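Local coordinates for T-lymphoma invasion and metastasis-inducing protein 1 (Homo sapiens, PDB 4K2P) that probably binds phosphoinositides and protein partners such as Par-3 through its PH and coiled-coil region, in signalling linked to tight junctions, at residues Ser74-Val79 with Asn111-Ile116; Asp86-Leu91 with Leu100-Ser105. The protein carries 5 engineered substitutions. All blocks are in the same frame, centred on the assembly; numbering follows the deposited sequence.

Contact 1: residues Ser74-Val79 with Asn111-Ile116; sequences SIVQAV and NWITAI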
loop_
_atom_site.group_PDB
_atom_site.type_symbol
_atom_site.label_atom_id
_atom_site.label_comp_id
_atom_site.label_asym_id
_atom_site.label_seq_id
_atom_site.Cartn_x
_atom_site.Cartn_y
_atom_site.Cartn_z
ATOM N N SER A 74 3.830 -0.980 -3.849
ATOM C CA SER A 74 3.546 -0.145 -2.691
ATOM C C SER A 74 2.343 0.770 -2.917
ATOM O O SER A 74 1.847 0.912 -4.033
ATOM C CB SER A 74 4.763 0.709 -2.344
ATOM O OG SER A 74 5.823 -0.091 -1.869
ATOM N N ILE A 75 1.871 1.377 -1.836
ATOM C CA ILE A 75 0.922 2.473 -1.910
ATOM C C ILE A 75 1.529 3.653 -1.163
ATOM O O ILE A 75 2.148 3.486 -0.125
ATOM C CB ILE A 75 -0.449 2.108 -1.290
ATOM C CG1 ILE A 75 -1.153 1.031 -2.121
ATOM C CG2 ILE A 75 -1.348 3.341 -1.201
ATOM C CD1 ILE A 75 -2.384 0.413 -1.435
ATOM N N VAL A 76 1.321 4.852 -1.683
ATOM C CA VAL A 76 1.756 6.059 -1.019
ATOM C C VAL A 76 0.507 6.912 -0.847
ATOM O O VAL A 76 -0.301 7.024 -1.769
ATOM C CB VAL A 76 2.842 6.826 -1.802
ATOM C CG1 VAL A 76 3.441 7.921 -0.935
ATOM C CG2 VAL A 76 3.939 5.883 -2.275
ATOM N N GLN A 77 0.354 7.487 0.342
ATOM C CA GLN A 77 -0.789 8.331 0.689
ATOM C C GLN A 77 -0.320 9.583 1.416
ATOM O O GLN A 77 0.492 9.501 2.326
ATOM C CB GLN A 77 -1.776 7.584 1.594
ATOM C CG GLN A 77 -2.468 6.395 0.959
ATOM C CD GLN A 77 -3.586 6.810 0.034
ATOM O OE1 GLN A 77 -4.703 7.091 0.472
ATOM N NE2 GLN A 77 -3.299 6.836 -1.256
ATOM N N ALA A 78 -0.844 10.736 1.032
ATOM C CA ALA A 78 -0.710 11.935 1.845
ATOM C C ALA A 78 -1.315 11.686 3.214
ATOM O O ALA A 78 -2.269 10.922 3.346
ATOM C CB ALA A 78 -1.392 13.113 1.179
ATOM N N VAL A 79 -0.745 12.322 4.230
ATOM C CA VAL A 79 -1.272 12.265 5.589
ATOM C C VAL A 79 -1.478 13.684 6.079
ATOM O O VAL A 79 -0.848 14.113 7.042
ATOM C CB VAL A 79 -0.333 11.517 6.553
ATOM C CG1 VAL A 79 -1.069 11.188 7.851
ATOM C CG2 VAL A 79 0.195 10.245 5.907
ATOM N N ASN A 111 4.583 15.329 -6.085
ATOM C CA ASN A 111 5.602 14.861 -7.016
ATOM C C ASN A 111 6.228 13.547 -6.563
ATOM O O ASN A 111 6.549 12.695 -7.385
ATOM C CB ASN A 111 6.682 15.924 -7.207
ATOM C CG ASN A 111 6.226 17.054 -8.103
ATOM O OD1 ASN A 111 5.302 16.893 -8.904
ATOM N ND2 ASN A 111 6.875 18.208 -7.978
ATOM N N TRP A 112 6.405 13.387 -5.255
ATOM C CA TRP A 112 6.947 12.150 -4.707
ATOM C C TRP A 112 5.938 11.018 -4.897
ATOM O O TRP A 112 6.309 9.904 -5.263
ATOM C CB TRP A 112 7.305 12.319 -3.227
ATOM C CG TRP A 112 8.714 12.780 -2.999
ATOM C CD1 TRP A 112 9.129 14.024 -2.579
ATOM C CD2 TRP A 112 9.903 12.007 -3.191
ATOM N NE1 TRP A 112 10.509 14.060 -2.505
ATOM C CE2 TRP A 112 11.003 12.834 -2.870
ATOM C CE3 TRP A 112 10.145 10.693 -3.602
ATOM C CZ2 TRP A 112 12.318 12.386 -2.945
ATOM C CZ3 TRP A 112 11.457 10.258 -3.682
ATOM C CH2 TRP A 112 12.523 11.097 -3.351
ATOM N N ILE A 113 4.660 11.306 -4.667
ATOM C CA ILE A 113 3.629 10.290 -4.824
ATOM C C ILE A 113 3.585 9.849 -6.283
ATOM O O ILE A 113 3.506 8.661 -6.580
ATOM C CB ILE A 113 2.243 10.800 -4.368
ATOM C CG1 ILE A 113 2.229 10.940 -2.842
ATOM C CG2 ILE A 113 1.141 9.832 -4.805
ATOM C CD1 ILE A 113 0.941 11.456 -2.264
ATOM N N THR A 114 3.686 10.814 -7.185
ATOM C CA THR A 114 3.625 10.547 -8.611
ATOM C C THR A 114 4.810 9.701 -9.047
ATOM O O THR A 114 4.639 8.744 -9.792
ATOM C CB THR A 114 3.586 11.851 -9.408
ATOM O OG1 THR A 114 2.323 12.483 -9.194
ATOM C CG2 THR A 114 3.755 11.608 -10.902
ATOM N N ALA A 115 5.999 10.026 -8.554
ATOM C CA ALA A 115 7.214 9.336 -8.978
ATOM C C ALA A 115 7.228 7.890 -8.484
ATOM O O ALA A 115 7.607 6.981 -9.222
ATOM C CB ALA A 115 8.445 10.070 -8.482
ATOM N N ILE A 116 6.806 7.670 -7.244
ATOM C CA ILE A 116 6.872 6.328 -6.676
ATOM C C ILE A 116 5.828 5.431 -7.335
ATOM O O ILE A 116 6.118 4.284 -7.659
ATOM C CB ILE A 116 6.685 6.339 -5.159
ATOM C CG1 ILE A 116 7.868 7.050 -4.500
ATOM C CG2 ILE A 116 6.598 4.912 -4.616
ATOM C CD1 ILE A 116 7.633 7.458 -3.064
#

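Contact 2: residues Asp86-Leu91 with Leu100-Ser105; sequences DFVFCL and LFQTTS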
loop_
_atom_site.group_PDB
_atom_site.type_symbol
_atom_site.label_atom_id
_atom_site.label_comp_id
_atom_site.label_asym_id
_atom_site.label_seq_id
_atom_site.Cartn_x
_atom_site.Cartn_y
_atom_site.Cartn_z
ATOM N N ASP A 86 3.209 19.172 8.723
ATOM C CA ASP A 86 2.633 19.328 7.389
ATOM C C ASP A 86 3.482 18.593 6.349
ATOM O O ASP A 86 4.654 18.316 6.575
ATOM C CB ASP A 86 2.507 20.812 7.012
ATOM C CG ASP A 86 1.443 21.542 7.818
ATOM O OD1 ASP A 86 0.441 20.907 8.217
ATOM O OD2 ASP A 86 1.607 22.757 8.054
ATOM N N PHE A 87 2.858 18.256 5.225
ATOM C CA PHE A 87 3.536 17.666 4.072
ATOM C C PHE A 87 4.139 16.302 4.364
ATOM O O PHE A 87 5.209 15.953 3.862
ATOM C CB PHE A 87 4.602 18.634 3.564
ATOM C CG PHE A 87 4.098 20.032 3.425
ATOM C CD1 PHE A 87 2.887 20.271 2.798
ATOM C CD2 PHE A 87 4.799 21.100 3.945
ATOM C CE1 PHE A 87 2.395 21.561 2.676
ATOM C CE2 PHE A 87 4.309 22.388 3.825
ATOM C CZ PHE A 87 3.102 22.612 3.188
ATOM N N VAL A 88 3.410 15.524 5.157
ATOM C CA VAL A 88 3.760 14.143 5.437
ATOM C C VAL A 88 3.068 13.226 4.431
ATOM O O VAL A 88 1.916 13.453 4.080
ATOM C CB VAL A 88 3.361 13.742 6.879
ATOM C CG1 VAL A 88 3.672 12.278 7.151
ATOM C CG2 VAL A 88 4.076 14.624 7.880
ATOM N N PHE A 89 3.791 12.241 3.914
ATOM C CA PHE A 89 3.171 11.132 3.189
ATOM C C PHE A 89 3.695 9.815 3.731
ATOM O O PHE A 89 4.717 9.783 4.394
ATOM C CB PHE A 89 3.396 11.239 1.676
ATOM C CG PHE A 89 4.843 11.332 1.250
ATOM C CD1 PHE A 89 5.505 12.547 1.242
ATOM C CD2 PHE A 89 5.516 10.211 0.787
ATOM C CE1 PHE A 89 6.825 12.632 0.820
ATOM C CE2 PHE A 89 6.820 10.291 0.364
ATOM C CZ PHE A 89 7.478 11.503 0.376
ATOM N N CYS A 90 2.966 8.733 3.461
ATOM C CA CYS A 90 3.237 7.428 4.047
ATOM C C CYS A 90 3.316 6.389 2.939
ATOM O O CYS A 90 2.400 6.280 2.123
ATOM C CB CYS A 90 2.151 7.048 5.058
ATOM S SG CYS A 90 2.362 5.416 5.820
ATOM N N LEU A 91 4.428 5.664 2.878
ATOM C CA LEU A 91 4.562 4.535 1.965
ATOM C C LEU A 91 4.341 3.249 2.726
ATOM O O LEU A 91 4.947 3.035 3.764
ATOM C CB LEU A 91 5.947 4.526 1.298
ATOM C CG LEU A 91 6.167 3.452 0.219
ATOM C CD1 LEU A 91 7.102 3.942 -0.864
ATOM C CD2 LEU A 91 6.717 2.161 0.805
ATOM N N LEU A 100 6.984 6.859 7.172
ATOM C CA LEU A 100 6.576 8.245 7.005
ATOM C C LEU A 100 7.705 9.101 6.428
ATOM O O LEU A 100 8.867 8.922 6.765
ATOM C CB LEU A 100 6.121 8.826 8.341
ATOM C CG LEU A 100 4.879 8.174 8.961
ATOM C CD1 LEU A 100 4.702 8.678 10.367
ATOM C CD2 LEU A 100 3.633 8.460 8.134
ATOM N N PHE A 101 7.316 10.056 5.596
ATOM C CA PHE A 101 8.223 10.990 4.954
ATOM C C PHE A 101 7.647 12.398 5.077
ATOM O O PHE A 101 6.440 12.573 4.936
ATOM C CB PHE A 101 8.412 10.657 3.476
ATOM C CG PHE A 101 8.928 9.280 3.210
ATOM C CD1 PHE A 101 10.293 9.027 3.147
ATOM C CD2 PHE A 101 8.051 8.241 2.971
ATOM C CE1 PHE A 101 10.767 7.756 2.875
ATOM C CE2 PHE A 101 8.519 6.969 2.694
ATOM C CZ PHE A 101 9.878 6.725 2.647
ATOM N N GLN A 102 8.497 13.390 5.340
ATOM C CA GLN A 102 8.076 14.789 5.326
ATOM C C GLN A 102 8.885 15.565 4.288
ATOM O O GLN A 102 10.122 15.519 4.281
ATOM C CB GLN A 102 8.239 15.441 6.701
ATOM C CG GLN A 102 7.679 16.883 6.775
ATOM C CD GLN A 102 8.119 17.641 8.019
ATOM O OE1 GLN A 102 9.168 17.359 8.596
ATOM N NE2 GLN A 102 7.315 18.616 8.432
ATOM N N THR A 103 8.167 16.269 3.418
ATOM C CA THR A 103 8.765 17.145 2.424
ATOM C C THR A 103 8.367 18.613 2.721
ATOM O O THR A 103 7.942 18.930 3.837
ATOM C CB THR A 103 8.344 16.694 1.004
ATOM O OG1 THR A 103 9.054 17.443 0.010
ATOM C CG2 THR A 103 6.845 16.843 0.806
ATOM N N THR A 104 8.506 19.498 1.735
ATOM C CA THR A 104 8.533 20.941 1.967
ATOM C C THR A 104 7.268 21.670 1.544
ATOM O O THR A 104 7.046 22.803 1.951
ATOM C CB THR A 104 9.711 21.589 1.210
ATOM O OG1 THR A 104 9.742 21.080 -0.130
ATOM C CG2 THR A 104 11.027 21.273 1.891
ATOM N N SER A 105 6.451 21.032 0.711
ATOM C CA SER A 105 5.242 21.667 0.198
ATOM C C SER A 105 4.285 20.636 -0.360
ATOM O O SER A 105 4.634 19.472 -0.525
ATOM C CB SER A 105 5.581 22.693 -0.892
ATOM O OG SER A 105 6.104 22.057 -2.045
#

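Contact 1: residues Ser74-Val79 with Asn111-Ile116
Val-76 and Ile-113 meet where strand 75-78 runs beneath helix 111-116, the two segment axes 8.7 Å apart and nearly antiparallel at 168°. The CA atoms of this pair, 6.0 Å from each other, are the nearest across the contact. Val-76 directs its CB toward the helix and splits its two methyls between two isoleucines about one turn apart on the helix. CG1, anti to the backbone N (chi1 -169°), reaches Ile-113 CG1 at 3.8 Å, the two side chains crossing obliquely. CG2 lies 3.7 Å from Ile-116 CG2 and also touches CB and CD1 of that isoleucine, which crosses it at about a right angle.

Ile-113 can be followed outward. From CB, its CG1 stands anti to the carbonyl carbon and meets the Val-76 methyl; the chain then continues fully extended (chi2 179°), and CD1 comes to rest 3.8 Å from Ala-78 N, with Ala-78 CB, more loosely, 4.5 Å from Ile-113 CD1. The interface is therefore apolar, burying 222 Å² in all. At its margin the backbone N of Val-76 is hydrogen-bonded to NE2 of His-117, the residue after Ile-116. On the reverse of the strand, Ile-75 and Gln-77 pack on helix 168-203. Such packing of a C-terminal helix against the beta-sheet is characteristic of the PH domain fold.

Contact 2: residues Asp86-Leu91 with Leu100-Ser105
Phe-101, Phe-87 and Phe-89 have the three largest shares of the 598 Å² buried here, together nearly half, and they do so in two places. On one face of the paired strands, the CB of Phe-101 sits over the ring of Phe-89, 3.6 Å from its centroid and displaced toward the rim, where CZ is nearest. In Phe-89, chi1 (56°) puts CG in the crowded position between backbone N and carbonyl carbon, and chi2 (-84°) turns the ring so that one face meets Phe-101 CB. The two rings lie almost flat to each other but are shifted, centroids 5.2 Å apart, so that little of one covers the other. Further along, Phe-101 CE2 meets Leu-91 CB, which lies at the ring's edge.

Two backbone bonds of 2.9 Å, Phe-89 N to Phe-101 O and Phe-101 N to Phe-89 O, make this the hydrogen-bonded pair of the register. The flanking non-hydrogen-bonded pairs put Val-88, Cys-90, Leu-100 and Gln-102 on the other face, where Leu-100 CD2 touches Val-88 CG1 and Cys-90 CB.

Beyond the strands, the Phe-87 ring lies between Ser-105 CA, 3.5 Å from its centroid and 1° off the normal, and Asp-86 CB over the opposite face. An alanine in place of Phe-87 would probably leave Ser-105 CA without its aromatic support and open a gap between it and Asp-86. Thr-103 N bonds to Phe-87 O, while the extended Gln-102 gives an in-plane bond from NE2 to Asp-86 O at 3.3 Å. Ser-105 in turn N-caps helix 106-128 through Glu-108 N. The arrangement is an antiparallel beta hairpin leading into the C-terminal helix of a PH domain.

Overall arrangement
Contact 2 is nested within the chain loop that contact 1 closes, and their centres are about 9 Å apart. Strands 75-78 and 88-92 are neighbours in one antiparallel sheet, joined by probable hydrogen bonds from Cys-90 N to Gln-77 O and from Val-79 N to Val-88 O. Strand 98-102 leads into helix 106-128, which returns over the sheet to make contact 1. There the chemistry is that of a buried core, aliphatic and without hydrogen bonds between the segments. Contact 2 is only partly buried: backbone bonds set its register, and aromatic packing extends from the interior to a more exposed end. Phe-89 links both, packing also on Val-76 and Trp-112.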